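Local coordinates for adhesion and penetration protein autotransporter (PDB 3SYJ), which promotes bacterial adherence to and invasion of host cells, self-associates in bacterial aggregation, and is a probable serine protease, at residues E338-M343 with G361-E366; G348-A353 with F369-N374; K395-E400 with G418-S423; L412-K417 with L433-D438. All blocks are in the same frame, centred on the assembly; numbering follows the deposited sequence.

Interaction 1 (E338-M343 with G361-E366); sequences ETLYFM and GGLYFE
Parallel strands from successive coils of the Hap beta-helix meet here, Leu340 to Met343 pairing in order with Leu363 to Glu366. Their backbones are joined by hydrogen bonds from Leu340 N to Gly362 O, Tyr364 N to Leu340 O, Phe342 N to Tyr364 O and Glu366 N to Phe342 O. One more bond comes from a side chain: Thr339 OG1, beside its own backbone N (chi1 -71°), accepts an almost straight bond from Gly362 N at 2.9 Å. Thr339 CG2 meanwhile sits 3.7 Å from Tyr364 CD1, at the edge of that ring.

The face with Leu340, Phe342, Leu363 and Phe365 is buried. The side chains of Phe342 and Phe365 lie side by side, pointing the same way, with ring planes 14° apart, but the rings are slid so far that they barely overlap. Leu363 CD2 lies at the edge of the Phe342 ring, 4.0 Å from CE2. On the other face Tyr341 crosses Tyr364 at about a right angle, its CD1 3.4 Å from Tyr364 CB, and its OH reaches Glu366 CB at 3.2 Å. The Tyr364 ring itself stacks with His385 of the next coil. Like residues thus recur in register, Tyr beside Tyr and Phe beside Phe, as in right-handed parallel beta-helices.

Interaction 2 (G348-A353 with F369-N374); sequences GSLIFA and FTVSPN
Val371 CG1 meets both Leu350 and Phe352 where two consecutive coils of the beta-helix pair in parallel. A chi1 of -173° sets this methyl anti to its backbone N, and it lies 3.5 Å from Phe352 CE1 and 4.0 Å from Leu350 CD2. Leu350 runs beside Val371 in the same direction, whereas the Phe352 side chain crosses it at a slant. At the start of the strands Gly348 has no side chain, and its CA rests over one face of the Phe369 ring, 4.1 Å from the centroid in a CH-pi contact. At the other end Asn374 crosses Ile351 at about a right angle, its OD1 3.1 Å from Ile351 CG2.

Behind these groups the backbone fixes the register. Thr370 N, Ser372 N and Asn374 N donate to the carbonyls of Gly348, Leu350 and Phe352, while Leu350 N and Phe352 N donate back to Thr370 O and Ser372 O.

Farther out, Tyr280 and Ile282 of strand 279-285 pack on Leu350 and Phe352 respectively, and Val392 and Trp394 of the following coil pack on Val371. Thr370 OG1 bonds to Gln347 NE2. Past the strand ends a water donates to Ala353 O at 2.8 Å and accepts from Asn374 ND2 at 2.8 Å.

Interaction 3 (K395-E400 with G418-S423); sequences KVNGVE and GENKGS
Asn420 OD1 draws two backbone amides together where neighbouring turns of the beta-helix, 395-400 and 418-423, lie against each other. Within its own turn it accepts from Gly422 N, two residues on, which makes an Asx turn; across the contact it accepts from Gly398 N at 2.7 Å. The two donors come from opposite faces of the amide plane, both well out of it, so the oxygen is gripped between the turns. Asn420 CG is anti to its backbone N (chi1 172°), and from there the other branch of the amide, ND2, bonds to Ala445 O of the next coil. This third bond helps to fix the rotation of the amide.

Packing is close around that oxygen. Asn397 and Asn420 slide past each other in opposite directions with their amide planes only 13° apart, and Asn397 ND2 lies 3.2 Å from Asn420 CB; the same ND2 makes a weak hydrogen bond to Gln435 OE1. The absence of side chains at Gly398 and Gly422 lets their backbones come close, with CA atoms 4.7 Å apart. Beside them Val399 O comes to 3.3 Å from Gly422 CA.

The outer side, with Glu400 and Lys421, is looser. Both residues are exposed, their chains cross, and they touch through CB atoms 3.9 Å apart. Glu400 OE1 and Lys421 NZ remain 4.5 Å apart, beyond a salt bridge, although the opposite charges may still attract weakly. Here the backbones are linked through solvent: one water donates to Gly398 O at 2.7 Å and accepts from Lys421 N at 3.1 Å.

Interaction 4 (L412-K417 with L433-D438); sequences LHVQAK and LEQQAD
Val414 O and Ala416 O accept the two backbone hydrogen bonds between 412-417 and 433-438. Glu434 N reaches Val414 O at 2.8 Å, and Gln436 N reaches Ala416 O at the same length. Val414 and Leu433 form a parallel bridge, and Lys417 bridges Gln436, with a CA-H...O contact of 3.3 Å from Lys417 CA to Gln436 O.

Among the polar side chains, the carboxylate of Glu434 lies at the edge of the His413 ring. OE1 is in the ring plane, 3.0 Å from CE1, and carboxylate and imidazole are nearly coplanar. Next to them Gln415 runs alongside Glu434 in the same direction, its CG 3.4 Å from the backbone O of Glu434. Gln435 bends at chi2 (-77°) toward Ala416, though the close approach of its amide there is doubtful. Lys417 NZ has a long, weak ion pair with Asp439.

Carbon contacts complete the interface. Lys417 CG meets Gln436 CB at 3.9 Å, and on the buried side Leu433 packs onto Val458 and Leu460 of the next coil. Two segments leaving paired strands and staying roughly parallel into their turns are characteristic of adjacent coils in a parallel beta-helix.

In the fold
The four contacts lie along the same stretch of the passenger-domain beta-helix; interactions 1 and 2 interleave along the chain, as do 3 and 4. Interactions 1 and 2, centres about 14 Å apart, join different sides of the same two coils and meet through the core: Phe342 CB lies 3.6 Å from Phe369 CZ. Interaction 2 passes to interaction 3 through a probable hydrogen bond from Lys395 N to Val371 O, 2.9 Å long. Interactions 3 and 4 have centres about 9 Å apart, and a probable bond of 2.8 Å runs from Gly418 N to Gln436 O. Interaction 1 does not touch interaction 3 or 4. All four lie away from Ser218, the probable protease nucleophile.

Interaction 1 (E338-M343 with G361-E366)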
loop_
_atom_site.group_PDB
_atom_site.type_symbol
_atom_site.label_atom_id
_atom_site.label_comp_id
_atom_site.label_asym_id
_atom_site.label_seq_id
_atom_site.Cartn_x
_atom_site.Cartn_y
_atom_site.Cartn_z
ATOM N N GLU A 338 32.601 -67.940 2.199
ATOM C CA GLU A 338 33.358 -66.946 2.947
ATOM C C GLU A 338 33.096 -65.535 2.410
ATOM O O GLU A 338 32.709 -65.352 1.257
ATOM C CB GLU A 338 34.855 -67.258 2.904
ATOM C CG GLU A 338 35.458 -67.288 1.501
ATOM C CD GLU A 338 36.963 -67.496 1.513
ATOM O OE1 GLU A 338 37.680 -66.614 2.028
ATOM O OE2 GLU A 338 37.434 -68.537 1.005
ATOM N N THR A 339 33.298 -64.541 3.262
ATOM C CA THR A 339 33.143 -63.151 2.862
ATOM C C THR A 339 34.460 -62.637 2.277
ATOM O O THR A 339 35.535 -63.004 2.740
ATOM C CB THR A 339 32.675 -62.299 4.054
ATOM O OG1 THR A 339 31.314 -62.634 4.350
ATOM C CG2 THR A 339 32.775 -60.808 3.750
ATOM N N LEU A 340 34.377 -61.811 1.240
ATOM C CA LEU A 340 35.580 -61.349 0.558
ATOM C C LEU A 340 35.745 -59.857 0.738
ATOM O O LEU A 340 34.761 -59.125 0.809
ATOM C CB LEU A 340 35.517 -61.674 -0.929
ATOM C CG LEU A 340 35.361 -63.144 -1.300
ATOM C CD1 LEU A 340 34.983 -63.243 -2.769
ATOM C CD2 LEU A 340 36.627 -63.940 -0.998
ATOM N N TYR A 341 36.993 -59.411 0.810
ATOM C CA TYR A 341 37.291 -57.997 1.005
ATOM C C TYR A 341 38.223 -57.511 -0.095
ATOM O O TYR A 341 39.343 -58.002 -0.233
ATOM C CB TYR A 341 37.913 -57.749 2.388
ATOM C CG TYR A 341 38.262 -56.298 2.663
ATOM C CD1 TYR A 341 37.282 -55.382 3.032
ATOM C CD2 TYR A 341 39.574 -55.844 2.560
ATOM C CE1 TYR A 341 37.600 -54.050 3.281
ATOM C CE2 TYR A 341 39.901 -54.519 2.811
ATOM C CZ TYR A 341 38.912 -53.626 3.168
ATOM O OH TYR A 341 39.238 -52.306 3.417
ATOM N N PHE A 342 37.742 -56.553 -0.882
ATOM C CA PHE A 342 38.497 -56.009 -1.998
ATOM C C PHE A 342 38.832 -54.559 -1.712
ATOM O O PHE A 342 37.944 -53.744 -1.445
ATOM C CB PHE A 342 37.669 -56.043 -3.280
ATOM C CG PHE A 342 37.409 -57.423 -3.824
ATOM C CD1 PHE A 342 38.267 -57.988 -4.754
ATOM C CD2 PHE A 342 36.274 -58.129 -3.453
ATOM C CE1 PHE A 342 38.015 -59.249 -5.283
ATOM C CE2 PHE A 342 36.016 -59.395 -3.971
ATOM C CZ PHE A 342 36.887 -59.953 -4.889
ATOM N N MET A 343 40.114 -54.236 -1.787
ATOM C CA MET A 343 40.564 -52.864 -1.637
ATOM C C MET A 343 41.391 -52.429 -2.852
ATOM O O MET A 343 42.153 -53.219 -3.399
ATOM C CB MET A 343 41.395 -52.729 -0.365
ATOM C CG MET A 343 41.783 -51.299 -0.028
ATOM S SD MET A 343 43.155 -51.243 1.141
ATOM C CE MET A 343 42.909 -52.782 2.037
ATOM N N GLY A 361 28.485 -65.802 2.500
ATOM C CA GLY A 361 29.596 -64.892 2.296
ATOM C C GLY A 361 29.099 -63.639 1.598
ATOM O O GLY A 361 28.214 -63.708 0.740
ATOM N N GLY A 362 29.660 -62.493 1.975
ATOM C CA GLY A 362 29.296 -61.221 1.374
ATOM C C GLY A 362 30.483 -60.526 0.734
ATOM O O GLY A 362 31.579 -61.095 0.664
ATOM N N LEU A 363 30.269 -59.297 0.271
ATOM C CA LEU A 363 31.323 -58.516 -0.378
ATOM C C LEU A 363 31.545 -57.148 0.270
ATOM O O LEU A 363 30.610 -56.371 0.453
ATOM C CB LEU A 363 30.990 -58.306 -1.855
ATOM C CG LEU A 363 30.837 -59.505 -2.787
ATOM C CD1 LEU A 363 30.100 -59.058 -4.033
ATOM C CD2 LEU A 363 32.203 -60.076 -3.134
ATOM N N TYR A 364 32.796 -56.857 0.605
ATOM C CA TYR A 364 33.186 -55.528 1.064
ATOM C C TYR A 364 34.054 -54.865 0.009
ATOM O O TYR A 364 34.993 -55.479 -0.503
ATOM C CB TYR A 364 33.958 -55.611 2.384
ATOM C CG TYR A 364 33.091 -55.906 3.588
ATOM C CD1 TYR A 364 32.543 -57.165 3.782
ATOM C CD2 TYR A 364 32.822 -54.926 4.530
ATOM C CE1 TYR A 364 31.745 -57.441 4.884
ATOM C CE2 TYR A 364 32.028 -55.192 5.632
ATOM C CZ TYR A 364 31.491 -56.451 5.802
ATOM O OH TYR A 364 30.704 -56.716 6.899
ATOM N N PHE A 365 33.738 -53.619 -0.328
ATOM C CA PHE A 365 34.564 -52.870 -1.267
ATOM C C PHE A 365 35.118 -51.609 -0.614
ATOM O O PHE A 365 34.365 -50.791 -0.082
ATOM C CB PHE A 365 33.789 -52.530 -2.545
ATOM C CG PHE A 365 33.456 -53.733 -3.398
ATOM C CD1 PHE A 365 34.382 -54.240 -4.302
ATOM C CD2 PHE A 365 32.218 -54.355 -3.297
ATOM C CE1 PHE A 365 34.079 -55.347 -5.094
ATOM C CE2 PHE A 365 31.909 -55.464 -4.084
ATOM C CZ PHE A 365 32.845 -55.957 -4.987
ATOM N N GLU A 366 36.440 -51.474 -0.633
ATOM C CA GLU A 366 37.099 -50.254 -0.173
ATOM C C GLU A 366 37.836 -49.613 -1.353
ATOM O O GLU A 366 38.845 -50.132 -1.811
ATOM C CB GLU A 366 38.061 -50.570 0.972
ATOM C CG GLU A 366 39.068 -49.484 1.271
ATOM C CD GLU A 366 38.609 -48.528 2.351
ATOM O OE1 GLU A 366 38.569 -48.948 3.531
ATOM O OE2 GLU A 366 38.307 -47.356 2.025
#

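Interaction 2 (G348-A353 with F369-N374)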
loop_
_atom_site.group_PDB
_atom_site.type_symbol
_atom_site.label_atom_id
_atom_site.label_comp_id
_atom_site.label_asym_id
_atom_site.label_seq_id
_atom_site.Cartn_x
_atom_site.Cartn_y
_atom_site.Cartn_z
ATOM N N GLY A 348 39.814 -50.428 -9.280
ATOM C CA GLY A 348 39.951 -51.871 -9.313
ATOM C C GLY A 348 38.930 -52.520 -10.220
ATOM O O GLY A 348 37.934 -51.902 -10.614
ATOM N N SER A 349 39.178 -53.780 -10.553
ATOM C CA SER A 349 38.302 -54.529 -11.445
ATOM C C SER A 349 38.023 -55.916 -10.871
ATOM O O SER A 349 38.901 -56.552 -10.283
ATOM C CB SER A 349 38.934 -54.665 -12.838
ATOM O OG SER A 349 38.887 -53.437 -13.551
ATOM N N LEU A 350 36.789 -56.377 -11.033
ATOM C CA LEU A 350 36.436 -57.722 -10.629
ATOM C C LEU A 350 35.625 -58.332 -11.752
ATOM O O LEU A 350 34.573 -57.814 -12.117
ATOM C CB LEU A 350 35.635 -57.705 -9.323
ATOM C CG LEU A 350 35.094 -59.071 -8.905
ATOM C CD1 LEU A 350 36.245 -60.081 -8.667
ATOM C CD2 LEU A 350 34.165 -58.960 -7.693
ATOM N N ILE A 351 36.122 -59.425 -12.315
ATOM C CA ILE A 351 35.483 -60.010 -13.484
ATOM C C ILE A 351 34.854 -61.323 -13.100
ATOM O O ILE A 351 35.515 -62.188 -12.531
ATOM C CB ILE A 351 36.480 -60.255 -14.654
ATOM C CG1 ILE A 351 36.943 -58.937 -15.266
ATOM C CG2 ILE A 351 35.847 -61.115 -15.735
ATOM C CD1 ILE A 351 38.128 -58.326 -14.559
ATOM N N PHE A 352 33.573 -61.464 -13.410
ATOM C CA PHE A 352 32.872 -62.716 -13.169
ATOM C C PHE A 352 33.016 -63.656 -14.381
ATOM O O PHE A 352 32.381 -63.460 -15.426
ATOM C CB PHE A 352 31.398 -62.449 -12.831
ATOM C CG PHE A 352 31.162 -62.043 -11.393
ATOM C CD1 PHE A 352 31.730 -60.888 -10.874
ATOM C CD2 PHE A 352 30.355 -62.813 -10.566
ATOM C CE1 PHE A 352 31.501 -60.517 -9.552
ATOM C CE2 PHE A 352 30.129 -62.446 -9.246
ATOM C CZ PHE A 352 30.704 -61.298 -8.737
ATOM N N ALA A 353 33.861 -64.672 -14.232
ATOM C CA ALA A 353 34.049 -65.675 -15.276
ATOM C C ALA A 353 32.968 -66.756 -15.217
ATOM O O ALA A 353 32.767 -67.501 -16.180
ATOM C CB ALA A 353 35.431 -66.293 -15.174
ATOM N N PHE A 369 35.537 -49.644 -7.727
ATOM C CA PHE A 369 35.629 -50.894 -8.469
ATOM C C PHE A 369 34.676 -50.928 -9.654
ATOM O O PHE A 369 33.592 -50.344 -9.615
ATOM C CB PHE A 369 35.358 -52.097 -7.560
ATOM C CG PHE A 369 36.563 -52.557 -6.796
ATOM C CD1 PHE A 369 36.966 -51.894 -5.650
ATOM C CD2 PHE A 369 37.302 -53.642 -7.233
ATOM C CE1 PHE A 369 38.087 -52.315 -4.949
ATOM C CE2 PHE A 369 38.429 -54.063 -6.542
ATOM C CZ PHE A 369 38.822 -53.402 -5.396
ATOM N N THR A 370 35.102 -51.624 -10.702
ATOM C CA THR A 370 34.253 -51.953 -11.836
ATOM C C THR A 370 34.053 -53.455 -11.790
ATOM O O THR A 370 35.022 -54.213 -11.796
ATOM C CB THR A 370 34.906 -51.564 -13.178
ATOM O OG1 THR A 370 35.172 -50.151 -13.190
ATOM C CG2 THR A 370 33.992 -51.919 -14.349
ATOM N N VAL A 371 32.799 -53.882 -11.706
ATOM C CA VAL A 371 32.491 -55.292 -11.554
ATOM C C VAL A 371 31.673 -55.722 -12.751
ATOM O O VAL A 371 30.585 -55.202 -13.000
ATOM C CB VAL A 371 31.726 -55.556 -10.254
ATOM C CG1 VAL A 371 31.564 -57.038 -10.030
ATOM C CG2 VAL A 371 32.474 -54.932 -9.083
ATOM N N SER A 372 32.211 -56.670 -13.504
ATOM C CA SER A 372 31.679 -56.961 -14.820
ATOM C C SER A 372 31.634 -58.452 -15.122
ATOM O O SER A 372 32.559 -59.189 -14.776
ATOM C CB SER A 372 32.535 -56.242 -15.869
ATOM O OG SER A 372 32.381 -56.839 -17.149
ATOM N N PRO A 373 30.560 -58.898 -15.784
ATOM C CA PRO A 373 30.468 -60.277 -16.272
ATOM C C PRO A 373 31.208 -60.401 -17.589
ATOM O O PRO A 373 31.210 -59.439 -18.347
ATOM C CB PRO A 373 28.970 -60.455 -16.559
ATOM C CG PRO A 373 28.342 -59.099 -16.397
ATOM C CD PRO A 373 29.416 -58.083 -16.220
ATOM N N ASN A 374 31.804 -61.552 -17.875
ATOM C CA ASN A 374 32.286 -61.801 -19.230
ATOM C C ASN A 374 31.104 -61.907 -20.175
ATOM O O ASN A 374 31.190 -61.526 -21.344
ATOM C CB ASN A 374 33.100 -63.087 -19.294
ATOM C CG ASN A 374 34.489 -62.909 -18.756
ATOM O OD1 ASN A 374 34.992 -61.781 -18.671
ATOM N ND2 ASN A 374 35.128 -64.014 -18.384
HETATM O O HOH W 1 33.577 -66.293 -18.572
#

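Interaction 3 (K395-E400 with G418-S423)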
loop_
_atom_site.group_PDB
_atom_site.type_symbol
_atom_site.label_atom_id
_atom_site.label_comp_id
_atom_site.label_asym_id
_atom_site.label_seq_id
_atom_site.Cartn_x
_atom_site.Cartn_y
_atom_site.Cartn_z
ATOM N N LYS A 395 27.877 -54.287 -12.693
ATOM C CA LYS A 395 27.297 -54.627 -13.991
ATOM C C LYS A 395 26.804 -56.069 -14.044
ATOM O O LYS A 395 26.598 -56.632 -15.119
ATOM C CB LYS A 395 28.309 -54.362 -15.105
ATOM C CG LYS A 395 28.666 -52.892 -15.237
ATOM C CD LYS A 395 29.772 -52.645 -16.257
ATOM C CE LYS A 395 30.081 -51.156 -16.353
ATOM N NZ LYS A 395 31.319 -50.862 -17.133
ATOM N N VAL A 396 26.605 -56.657 -12.872
ATOM C CA VAL A 396 26.243 -58.061 -12.767
ATOM C C VAL A 396 24.823 -58.209 -12.253
ATOM O O VAL A 396 24.461 -57.615 -11.239
ATOM C CB VAL A 396 27.214 -58.786 -11.833
ATOM C CG1 VAL A 396 26.739 -60.186 -11.558
ATOM C CG2 VAL A 396 28.587 -58.818 -12.465
ATOM N N ASN A 397 24.014 -58.995 -12.956
ATOM C CA ASN A 397 22.624 -59.182 -12.557
ATOM C C ASN A 397 22.478 -60.041 -11.305
ATOM O O ASN A 397 23.448 -60.614 -10.812
ATOM C CB ASN A 397 21.813 -59.798 -13.693
ATOM C CG ASN A 397 21.383 -58.776 -14.720
ATOM O OD1 ASN A 397 21.468 -59.030 -15.924
ATOM N ND2 ASN A 397 20.924 -57.613 -14.256
ATOM N N GLY A 398 21.251 -60.140 -10.808
ATOM C CA GLY A 398 20.971 -60.946 -9.634
ATOM C C GLY A 398 20.177 -62.193 -9.979
ATOM O O GLY A 398 20.056 -62.564 -11.146
ATOM N N VAL A 399 19.616 -62.828 -8.955
ATOM C CA VAL A 399 18.959 -64.119 -9.096
ATOM C C VAL A 399 17.512 -64.012 -8.644
ATOM O O VAL A 399 17.224 -63.360 -7.640
ATOM C CB VAL A 399 19.666 -65.162 -8.225
ATOM C CG1 VAL A 399 18.875 -66.459 -8.192
ATOM C CG2 VAL A 399 21.095 -65.375 -8.721
ATOM N N GLU A 400 16.606 -64.655 -9.378
ATOM C CA GLU A 400 15.180 -64.574 -9.073
ATOM C C GLU A 400 14.892 -65.074 -7.659
ATOM O O GLU A 400 15.478 -66.060 -7.217
ATOM C CB GLU A 400 14.367 -65.366 -10.095
ATOM C CG GLU A 400 12.861 -65.181 -9.970
ATOM C CD GLU A 400 12.085 -65.951 -11.033
ATOM O OE1 GLU A 400 12.714 -66.630 -11.867
ATOM O OE2 GLU A 400 10.843 -65.875 -11.042
ATOM N N GLY A 418 19.688 -55.972 -19.233
ATOM C CA GLY A 418 18.465 -56.735 -19.344
ATOM C C GLY A 418 17.562 -56.642 -18.131
ATOM O O GLY A 418 17.603 -55.674 -17.368
ATOM N N GLU A 419 16.738 -57.666 -17.963
ATOM C CA GLU A 419 15.797 -57.722 -16.853
ATOM C C GLU A 419 16.418 -58.464 -15.689
ATOM O O GLU A 419 16.524 -59.687 -15.713
ATOM C CB GLU A 419 14.523 -58.443 -17.283
ATOM C CG GLU A 419 13.642 -58.875 -16.126
ATOM C CD GLU A 419 12.534 -59.818 -16.558
ATOM O OE1 GLU A 419 12.480 -60.164 -17.761
ATOM O OE2 GLU A 419 11.718 -60.217 -15.696
ATOM N N ASN A 420 16.847 -57.728 -14.670
ATOM C CA ASN A 420 17.336 -58.366 -13.460
ATOM C C ASN A 420 16.149 -58.869 -12.675
ATOM O O ASN A 420 15.204 -58.121 -12.404
ATOM C CB ASN A 420 18.144 -57.403 -12.602
ATOM C CG ASN A 420 18.507 -57.998 -11.254
ATOM O OD1 ASN A 420 18.779 -59.196 -11.140
ATOM N ND2 ASN A 420 18.512 -57.163 -10.222
ATOM N N LYS A 421 16.169 -60.141 -12.319
ATOM C CA LYS A 421 15.025 -60.689 -11.620
ATOM C C LYS A 421 15.176 -60.644 -10.095
ATOM O O LYS A 421 14.205 -60.848 -9.368
ATOM C CB LYS A 421 14.687 -62.083 -12.140
ATOM C CG LYS A 421 13.657 -62.056 -13.257
ATOM C CD LYS A 421 13.503 -63.410 -13.913
ATOM C CE LYS A 421 14.717 -63.735 -14.771
ATOM N NZ LYS A 421 14.508 -64.965 -15.585
ATOM N N GLY A 422 16.384 -60.345 -9.616
ATOM C CA GLY A 422 16.611 -60.175 -8.193
ATOM C C GLY A 422 16.016 -58.868 -7.700
ATOM O O GLY A 422 15.719 -57.968 -8.492
ATOM N N SER A 423 15.834 -58.755 -6.391
ATOM C CA SER A 423 15.403 -57.488 -5.806
ATOM C C SER A 423 16.517 -56.877 -4.957
ATOM O O SER A 423 17.635 -57.385 -4.924
ATOM C CB SER A 423 14.132 -57.681 -4.976
ATOM O OG SER A 423 14.363 -58.598 -3.920
HETATM O O HOH W 2 18.271 -62.231 -13.143
#

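Interaction 4 (L412-K417 with L433-D438)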
loop_
_atom_site.group_PDB
_atom_site.type_symbol
_atom_site.label_atom_id
_atom_site.label_comp_id
_atom_site.label_asym_id
_atom_site.label_seq_id
_atom_site.Cartn_x
_atom_site.Cartn_y
_atom_site.Cartn_z
ATOM N N LEU A 412 26.646 -47.755 -4.943
ATOM C CA LEU A 412 26.531 -48.923 -5.802
ATOM C C LEU A 412 25.869 -48.426 -7.072
ATOM O O LEU A 412 24.683 -48.118 -7.072
ATOM C CB LEU A 412 25.611 -49.964 -5.167
ATOM C CG LEU A 412 25.911 -51.461 -5.259
ATOM C CD1 LEU A 412 24.650 -52.228 -5.655
ATOM C CD2 LEU A 412 27.032 -51.766 -6.216
ATOM N N HIS A 413 26.633 -48.328 -8.151
ATOM C CA HIS A 413 26.086 -47.860 -9.416
ATOM C C HIS A 413 25.649 -49.070 -10.244
ATOM O O HIS A 413 26.465 -49.715 -10.886
ATOM C CB HIS A 413 27.136 -47.009 -10.145
ATOM C CG HIS A 413 26.692 -46.483 -11.473
ATOM N ND1 HIS A 413 25.370 -46.442 -11.857
ATOM C CD2 HIS A 413 27.394 -45.940 -12.497
ATOM C CE1 HIS A 413 25.277 -45.919 -13.066
ATOM N NE2 HIS A 413 26.493 -45.605 -13.477
ATOM N N VAL A 414 24.360 -49.385 -10.204
ATOM C CA VAL A 414 23.836 -50.558 -10.908
ATOM C C VAL A 414 23.721 -50.306 -12.407
ATOM O O VAL A 414 23.034 -49.378 -12.847
ATOM C CB VAL A 414 22.458 -50.969 -10.359
ATOM C CG1 VAL A 414 21.882 -52.152 -11.146
ATOM C CG2 VAL A 414 22.574 -51.305 -8.894
ATOM N N GLN A 415 24.389 -51.146 -13.190
ATOM C CA GLN A 415 24.483 -50.923 -14.624
ATOM C C GLN A 415 24.568 -52.240 -15.396
ATOM O O GLN A 415 25.280 -52.334 -16.397
ATOM C CB GLN A 415 25.715 -50.061 -14.922
ATOM C CG GLN A 415 25.532 -49.050 -16.034
ATOM C CD GLN A 415 26.745 -48.148 -16.188
ATOM O OE1 GLN A 415 26.618 -46.928 -16.320
ATOM N NE2 GLN A 415 27.933 -48.746 -16.161
ATOM N N ALA A 416 23.850 -53.257 -14.934
ATOM C CA ALA A 416 23.834 -54.536 -15.633
ATOM C C ALA A 416 22.878 -54.497 -16.833
ATOM O O ALA A 416 22.199 -53.494 -17.064
ATOM C CB ALA A 416 23.448 -55.652 -14.674
ATOM N N LYS A 417 22.820 -55.590 -17.589
ATOM C CA LYS A 417 22.022 -55.619 -18.811
ATOM C C LYS A 417 20.791 -56.488 -18.707
ATOM O O LYS A 417 20.842 -57.604 -18.185
ATOM C CB LYS A 417 22.857 -56.084 -20.013
ATOM C CG LYS A 417 23.689 -54.975 -20.659
ATOM C CD LYS A 417 24.430 -55.458 -21.908
ATOM C CE LYS A 417 23.469 -55.845 -23.026
ATOM N NZ LYS A 417 24.185 -56.126 -24.312
ATOM N N LEU A 433 20.472 -46.266 -10.067
ATOM C CA LEU A 433 19.869 -47.197 -11.012
ATOM C C LEU A 433 20.118 -46.758 -12.441
ATOM O O LEU A 433 19.611 -45.724 -12.876
ATOM C CB LEU A 433 18.365 -47.301 -10.786
ATOM C CG LEU A 433 17.925 -47.681 -9.372
ATOM C CD1 LEU A 433 16.406 -47.708 -9.301
ATOM C CD2 LEU A 433 18.528 -49.031 -8.991
ATOM N N GLU A 434 20.898 -47.552 -13.167
ATOM C CA GLU A 434 21.089 -47.327 -14.594
ATOM C C GLU A 434 21.234 -48.635 -15.378
ATOM O O GLU A 434 22.176 -48.787 -16.154
ATOM C CB GLU A 434 22.305 -46.415 -14.848
ATOM C CG GLU A 434 22.164 -45.566 -16.115
ATOM C CD GLU A 434 23.397 -44.744 -16.450
ATOM O OE1 GLU A 434 24.310 -44.639 -15.607
ATOM O OE2 GLU A 434 23.449 -44.198 -17.572
ATOM N N GLN A 435 20.312 -49.578 -15.180
ATOM C CA GLN A 435 20.320 -50.804 -15.974
ATOM C C GLN A 435 20.281 -50.437 -17.437
ATOM O O GLN A 435 19.573 -49.504 -17.820
ATOM C CB GLN A 435 19.095 -51.675 -15.695
ATOM C CG GLN A 435 19.211 -52.580 -14.511
ATOM C CD GLN A 435 20.057 -53.803 -14.759
ATOM O OE1 GLN A 435 19.673 -54.728 -15.478
ATOM N NE2 GLN A 435 21.204 -53.830 -14.130
ATOM N N GLN A 436 21.021 -51.192 -18.244
ATOM C CA GLN A 436 20.987 -51.062 -19.696
ATOM C C GLN A 436 20.038 -52.089 -20.299
ATOM O O GLN A 436 19.977 -53.228 -19.839
ATOM C CB GLN A 436 22.371 -51.315 -20.284
ATOM C CG GLN A 436 23.532 -50.784 -19.473
ATOM C CD GLN A 436 23.727 -49.294 -19.636
ATOM O OE1 GLN A 436 22.937 -48.492 -19.136
ATOM N NE2 GLN A 436 24.797 -48.912 -20.327
ATOM N N ALA A 437 19.322 -51.695 -21.346
ATOM C CA ALA A 437 18.487 -52.628 -22.098
ATOM C C ALA A 437 19.347 -53.747 -22.677
ATOM O O ALA A 437 20.506 -53.531 -23.005
ATOM C CB ALA A 437 17.755 -51.900 -23.213
ATOM N N ASP A 438 18.790 -54.947 -22.782
ATOM C CA ASP A 438 19.499 -56.019 -23.461
ATOM C C ASP A 438 19.203 -55.920 -24.958
ATOM O O ASP A 438 18.542 -54.979 -25.394
ATOM C CB ASP A 438 19.165 -57.398 -22.872
ATOM C CG ASP A 438 17.701 -57.798 -23.050
ATOM O OD1 ASP A 438 16.908 -57.047 -23.664
ATOM O OD2 ASP A 438 17.347 -58.892 -22.566
#